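Local coordinates for BB_2cx5_001 (Thermus thermophilus, PDB 3RI0), which is a computationally designed epitope scaffold, built on an aminoacyl-tRNA editing-domain fold to present a grafted linear HIV epitope, at residues Phe62-Lys74 / Leu143-Glu156. The protein carries 6 engineered substitutions. Residues are numbered along the deposited sequence; the frame is centred on the assembly and turned at random.
Sequences FLVSGKNRLDLGK and LLALTGAQVADLKE
Leu154 packs against Phe62 and Leu70, which touch each other behind it, and is the main bump of this contact. With CG anti to its carbonyl carbon (chi1 -54°), it sets CD2 4.1 Å from Phe62 CD2, at the edge of the ring and near its plane, while CB rests 3.8 Å from Leu70 CD1. Farther along, Leu63 CD1 is the bump, set into a shallow hollow formed by Leu143, Thr147 and Ala149. It reaches Thr147 CG2 tip to tip at 4.0 Å, with Leu143 CG and Ala149 CB beside it. Thr147 is held in place by its own hydroxyl, which donates to Leu143 O and accepts from Ala149 N in an ST turn, where the chain leaves the helix through Gly148.

At the other end the two backbones meet in a single beta bridge, Leu70 with Lys155. Asp71 N gives a 2.8 Å bond to Leu154 O, and Glu156 N meets Arg69 O in line with its C=O, though bent at the hydrogen (137°). Lys74, extended beyond CG, stretches its chain past the carbonyls of Asp153 and Lys155: NZ is 2.9 Å from Lys155 O and 3.0 Å from Asp153 OD2, the latter a salt bridge on the syn side of the carboxylate, somewhat out of its plane, with a weak bond to OD1. Asp71 N-caps the helix that carries Lys74. On the flank, the bent Lys155 chain lies across the Asn68 amide, CD 3.5 Å from ND2, whose hydrogen bonds go to Asp116 and Asp118.

The C-terminal tail runs along the loop into helix 72-79 and leans on strand 59-65 through Leu154. Leu78 of that helix also touches Leu154, the Tyr114 ring meets that of Phe62, their planes about 20° apart, and strand 113-116 runs parallel to both 59-65 and 150-152, joining them in one sheet.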
loop_
_atom_site.group_PDB
_atom_site.type_symbol
_atom_site.label_atom_id
_atom_site.label_comp_id
_atom_site.label_asym_id
_atom_site.label_seq_id
_atom_site.Cartn_x
_atom_site.Cartn_y
_atom_site.Cartn_z
ATOM N N PHE A 62 -5.713 -0.720 4.194
ATOM C CA PHE A 62 -6.445 -1.109 2.997
ATOM C C PHE A 62 -5.600 -0.915 1.745
ATOM O O PHE A 62 -5.150 0.182 1.446
ATOM C CB PHE A 62 -7.747 -0.319 2.886
ATOM C CG PHE A 62 -8.713 -0.596 4.004
ATOM C CD1 PHE A 62 -8.666 0.150 5.178
ATOM C CD2 PHE A 62 -9.664 -1.607 3.889
ATOM C CE1 PHE A 62 -9.556 -0.105 6.235
ATOM C CE2 PHE A 62 -10.562 -1.878 4.939
ATOM C CZ PHE A 62 -10.506 -1.119 6.110
ATOM N N LEU A 63 -5.389 -2.006 1.019
ATOM C CA LEU A 63 -4.590 -1.987 -0.201
ATOM C C LEU A 63 -5.577 -1.920 -1.373
ATOM O O LEU A 63 -6.297 -2.887 -1.652
ATOM C CB LEU A 63 -3.740 -3.254 -0.253
ATOM C CG LEU A 63 -3.018 -3.467 1.079
ATOM C CD1 LEU A 63 -2.349 -4.825 1.101
ATOM C CD2 LEU A 63 -1.998 -2.358 1.293
ATOM N N VAL A 64 -5.601 -0.775 -2.049
ATOM C CA VAL A 64 -6.541 -0.543 -3.139
ATOM C C VAL A 64 -5.898 -0.400 -4.502
ATOM O O VAL A 64 -4.826 0.190 -4.644
ATOM C CB VAL A 64 -7.365 0.747 -2.868
ATOM C CG1 VAL A 64 -8.290 1.045 -4.042
ATOM C CG2 VAL A 64 -8.156 0.587 -1.583
ATOM N N SER A 65 -6.561 -0.940 -5.516
ATOM C CA SER A 65 -6.065 -0.830 -6.875
ATOM C C SER A 65 -5.953 0.656 -7.203
ATOM O O SER A 65 -6.742 1.467 -6.725
ATOM C CB SER A 65 -7.031 -1.502 -7.849
ATOM O OG SER A 65 -6.643 -1.255 -9.191
ATOM N N GLY A 66 -4.969 1.019 -8.012
ATOM C CA GLY A 66 -4.821 2.412 -8.382
ATOM C C GLY A 66 -5.995 2.926 -9.208
ATOM O O GLY A 66 -6.209 4.126 -9.299
ATOM N N LYS A 67 -6.779 2.026 -9.787
ATOM C CA LYS A 67 -7.914 2.442 -10.612
ATOM C C LYS A 67 -9.239 2.432 -9.848
ATOM O O LYS A 67 -10.310 2.518 -10.466
ATOM C CB LYS A 67 -8.059 1.519 -11.819
ATOM C CG LYS A 67 -8.736 0.214 -11.450
ATOM C CD LYS A 67 -8.757 -0.790 -12.582
ATOM C CE LYS A 67 -9.208 -2.132 -12.046
ATOM N NZ LYS A 67 -9.064 -3.231 -13.026
ATOM N N ASN A 68 -9.179 2.297 -8.524
ATOM C CA ASN A 68 -10.400 2.285 -7.721
ATOM C C ASN A 68 -10.280 3.219 -6.536
ATOM O O ASN A 68 -9.188 3.560 -6.104
ATOM C CB ASN A 68 -10.706 0.890 -7.159
ATOM C CG ASN A 68 -10.844 -0.175 -8.236
ATOM O OD1 ASN A 68 -11.377 0.074 -9.320
ATOM N ND2 ASN A 68 -10.384 -1.384 -7.926
ATOM N N ARG A 69 -11.416 3.646 -6.007
ATOM C CA ARG A 69 -11.390 4.475 -4.820
ATOM C C ARG A 69 -12.134 3.663 -3.754
ATOM O O ARG A 69 -13.138 3.003 -4.034
ATOM C CB ARG A 69 -11.997 5.868 -5.081
ATOM C CG ARG A 69 -13.388 5.920 -5.683
ATOM C CD ARG A 69 -13.527 7.014 -6.778
ATOM N NE ARG A 69 -12.437 7.998 -6.829
ATOM C CZ ARG A 69 -12.411 9.042 -7.658
ATOM N NH1 ARG A 69 -13.411 9.250 -8.506
ATOM N NH2 ARG A 69 -11.375 9.872 -7.655
ATOM N N LEU A 70 -11.585 3.672 -2.544
ATOM C CA LEU A 70 -12.133 2.914 -1.430
ATOM C C LEU A 70 -13.562 3.247 -1.013
ATOM O O LEU A 70 -13.883 4.397 -0.719
ATOM C CB LEU A 70 -11.231 3.068 -0.210
ATOM C CG LEU A 70 -11.700 2.283 1.017
ATOM C CD1 LEU A 70 -11.625 0.778 0.733
ATOM C CD2 LEU A 70 -10.835 2.641 2.207
ATOM N N ASP A 71 -14.415 2.230 -0.982
ATOM C CA ASP A 71 -15.790 2.427 -0.554
ATOM C C ASP A 71 -15.750 2.291 0.963
ATOM O O ASP A 71 -15.682 1.182 1.492
ATOM C CB ASP A 71 -16.705 1.354 -1.139
ATOM C CG ASP A 71 -18.166 1.580 -0.781
ATOM O OD1 ASP A 71 -18.429 1.957 0.379
ATOM O OD2 ASP A 71 -19.044 1.374 -1.655
ATOM N N LEU A 72 -15.764 3.420 1.661
ATOM C CA LEU A 72 -15.717 3.405 3.119
ATOM C C LEU A 72 -16.895 2.667 3.743
ATOM O O LEU A 72 -16.827 2.242 4.899
ATOM C CB LEU A 72 -15.646 4.833 3.658
ATOM C CG LEU A 72 -14.293 5.508 3.442
ATOM C CD1 LEU A 72 -14.375 6.951 3.886
ATOM C CD2 LEU A 72 -13.219 4.758 4.216
ATOM N N GLY A 73 -17.970 2.513 2.977
ATOM C CA GLY A 73 -19.130 1.803 3.483
ATOM C C GLY A 73 -18.807 0.335 3.679
ATOM O O GLY A 73 -19.058 -0.223 4.747
ATOM N N LYS A 74 -18.233 -0.290 2.650
ATOM C CA LYS A 74 -17.873 -1.706 2.701
ATOM C C LYS A 74 -16.720 -1.933 3.675
ATOM O O LYS A 74 -16.674 -2.931 4.393
ATOM C CB LYS A 74 -17.439 -2.198 1.325
ATOM C CG LYS A 74 -18.349 -1.812 0.175
ATOM C CD LYS A 74 -17.768 -2.322 -1.130
ATOM C CE LYS A 74 -18.695 -2.076 -2.312
ATOM N NZ LYS A 74 -18.244 -2.851 -3.511
ATOM N N LEU A 143 2.332 -10.285 -2.218
ATOM C CA LEU A 143 1.771 -9.162 -1.474
ATOM C C LEU A 143 0.947 -9.691 -0.301
ATOM O O LEU A 143 1.054 -9.178 0.816
ATOM C CB LEU A 143 0.902 -8.289 -2.396
ATOM C CG LEU A 143 0.295 -7.027 -1.766
ATOM C CD1 LEU A 143 1.408 -6.128 -1.226
ATOM C CD2 LEU A 143 -0.530 -6.281 -2.793
ATOM N N LEU A 144 0.131 -10.713 -0.558
ATOM C CA LEU A 144 -0.702 -11.313 0.481
ATOM C C LEU A 144 0.128 -12.002 1.553
ATOM O O LEU A 144 -0.218 -11.944 2.737
ATOM C CB LEU A 144 -1.669 -12.335 -0.132
ATOM C CG LEU A 144 -2.853 -11.795 -0.932
ATOM C CD1 LEU A 144 -3.594 -12.939 -1.612
ATOM C CD2 LEU A 144 -3.783 -11.023 0.006
ATOM N N ALA A 145 1.213 -12.661 1.144
ATOM C CA ALA A 145 2.076 -13.355 2.094
ATOM C C ALA A 145 2.810 -12.352 2.975
ATOM O O ALA A 145 3.084 -12.620 4.137
ATOM C CB ALA A 145 3.084 -14.234 1.355
ATOM N N LEU A 146 3.124 -11.196 2.403
ATOM C CA LEU A 146 3.834 -10.129 3.103
ATOM C C LEU A 146 2.961 -9.421 4.116
ATOM O O LEU A 146 3.358 -9.186 5.257
ATOM C CB LEU A 146 4.315 -9.076 2.104
ATOM C CG LEU A 146 5.689 -9.177 1.466
ATOM C CD1 LEU A 146 5.794 -8.131 0.365
ATOM C CD2 LEU A 146 6.760 -8.962 2.531
ATOM N N THR A 147 1.768 -9.061 3.673
ATOM C CA THR A 147 0.827 -8.321 4.494
ATOM C C THR A 147 -0.106 -9.189 5.332
ATOM O O THR A 147 -0.649 -8.730 6.337
ATOM C CB THR A 147 -0.029 -7.419 3.601
ATOM O OG1 THR A 147 -0.804 -8.236 2.714
ATOM C CG2 THR A 147 0.856 -6.496 2.771
ATOM N N GLY A 148 -0.295 -10.440 4.923
ATOM C CA GLY A 148 -1.207 -11.314 5.643
ATOM C C GLY A 148 -2.598 -10.721 5.495
ATOM O O GLY A 148 -3.471 -10.883 6.351
ATOM N N ALA A 149 -2.798 -10.015 4.385
ATOM C CA ALA A 149 -4.068 -9.368 4.120
ATOM C C ALA A 149 -5.181 -10.343 3.755
ATOM O O ALA A 149 -4.944 -11.426 3.212
ATOM C CB ALA A 149 -3.904 -8.343 3.008
ATOM N N GLN A 150 -6.401 -9.936 4.054
ATOM C CA GLN A 150 -7.566 -10.727 3.740
ATOM C C GLN A 150 -8.094 -10.148 2.429
ATOM O O GLN A 150 -8.220 -8.938 2.290
ATOM C CB GLN A 150 -8.599 -10.570 4.848
ATOM C CG GLN A 150 -10.008 -10.996 4.497
ATOM C CD GLN A 150 -10.932 -10.860 5.690
ATOM O OE1 GLN A 150 -10.763 -11.557 6.694
ATOM N NE2 GLN A 150 -11.901 -9.954 5.599
ATOM N N VAL A 151 -8.351 -11.012 1.456
ATOM C CA VAL A 151 -8.883 -10.600 0.161
ATOM C C VAL A 151 -10.283 -10.061 0.391
ATOM O O VAL A 151 -11.046 -10.623 1.177
ATOM C CB VAL A 151 -8.953 -11.793 -0.830
ATOM C CG1 VAL A 151 -9.836 -11.446 -1.997
ATOM C CG2 VAL A 151 -7.565 -12.148 -1.319
ATOM N N ALA A 152 -10.630 -8.970 -0.286
ATOM C CA ALA A 152 -11.951 -8.387 -0.099
ATOM C C ALA A 152 -12.448 -7.485 -1.221
ATOM O O ALA A 152 -11.685 -7.011 -2.063
ATOM C CB ALA A 152 -11.986 -7.614 1.218
ATOM N N ASP A 153 -13.753 -7.258 -1.211
ATOM C CA ASP A 153 -14.403 -6.395 -2.178
ATOM C C ASP A 153 -14.433 -5.038 -1.475
ATOM O O ASP A 153 -15.178 -4.854 -0.506
ATOM C CB ASP A 153 -15.816 -6.922 -2.456
ATOM C CG ASP A 153 -16.708 -5.879 -3.062
ATOM O OD1 ASP A 153 -16.273 -5.216 -4.028
ATOM O OD2 ASP A 153 -17.843 -5.719 -2.573
ATOM N N LEU A 154 -13.636 -4.091 -1.965
ATOM C CA LEU A 154 -13.528 -2.793 -1.304
ATOM C C LEU A 154 -13.900 -1.513 -2.064
ATOM O O LEU A 154 -14.279 -0.518 -1.451
ATOM C CB LEU A 154 -12.095 -2.630 -0.784
ATOM C CG LEU A 154 -11.545 -3.730 0.123
ATOM C CD1 LEU A 154 -10.019 -3.586 0.236
ATOM C CD2 LEU A 154 -12.206 -3.648 1.480
ATOM N N LYS A 155 -13.781 -1.537 -3.383
ATOM C CA LYS A 155 -14.041 -0.362 -4.206
ATOM C C LYS A 155 -15.479 0.102 -4.328
ATOM O O LYS A 155 -16.414 -0.600 -3.953
ATOM C CB LYS A 155 -13.518 -0.595 -5.618
ATOM C CG LYS A 155 -14.442 -1.463 -6.438
ATOM C CD LYS A 155 -13.666 -2.465 -7.250
ATOM C CE LYS A 155 -14.576 -3.537 -7.832
ATOM N NZ LYS A 155 -15.292 -3.096 -9.048
ATOM N N GLU A 156 -15.635 1.304 -4.870
ATOM C CA GLU A 156 -16.945 1.881 -5.098
ATOM C C GLU A 156 -17.406 1.346 -6.451
ATOM O O GLU A 156 -16.629 1.298 -7.409
ATOM C CB GLU A 156 -16.850 3.408 -5.106
ATOM C CG GLU A 156 -16.320 3.973 -3.793
ATOM C CD GLU A 156 -16.666 5.438 -3.590
ATOM O OE1 GLU A 156 -16.180 6.275 -4.367
ATOM O OE2 GLU A 156 -17.432 5.751 -2.651
HETATM O O HOH W 1 -14.027 2.315 -7.646
HETATM O O HOH W 2 -17.037 5.994 0.639
#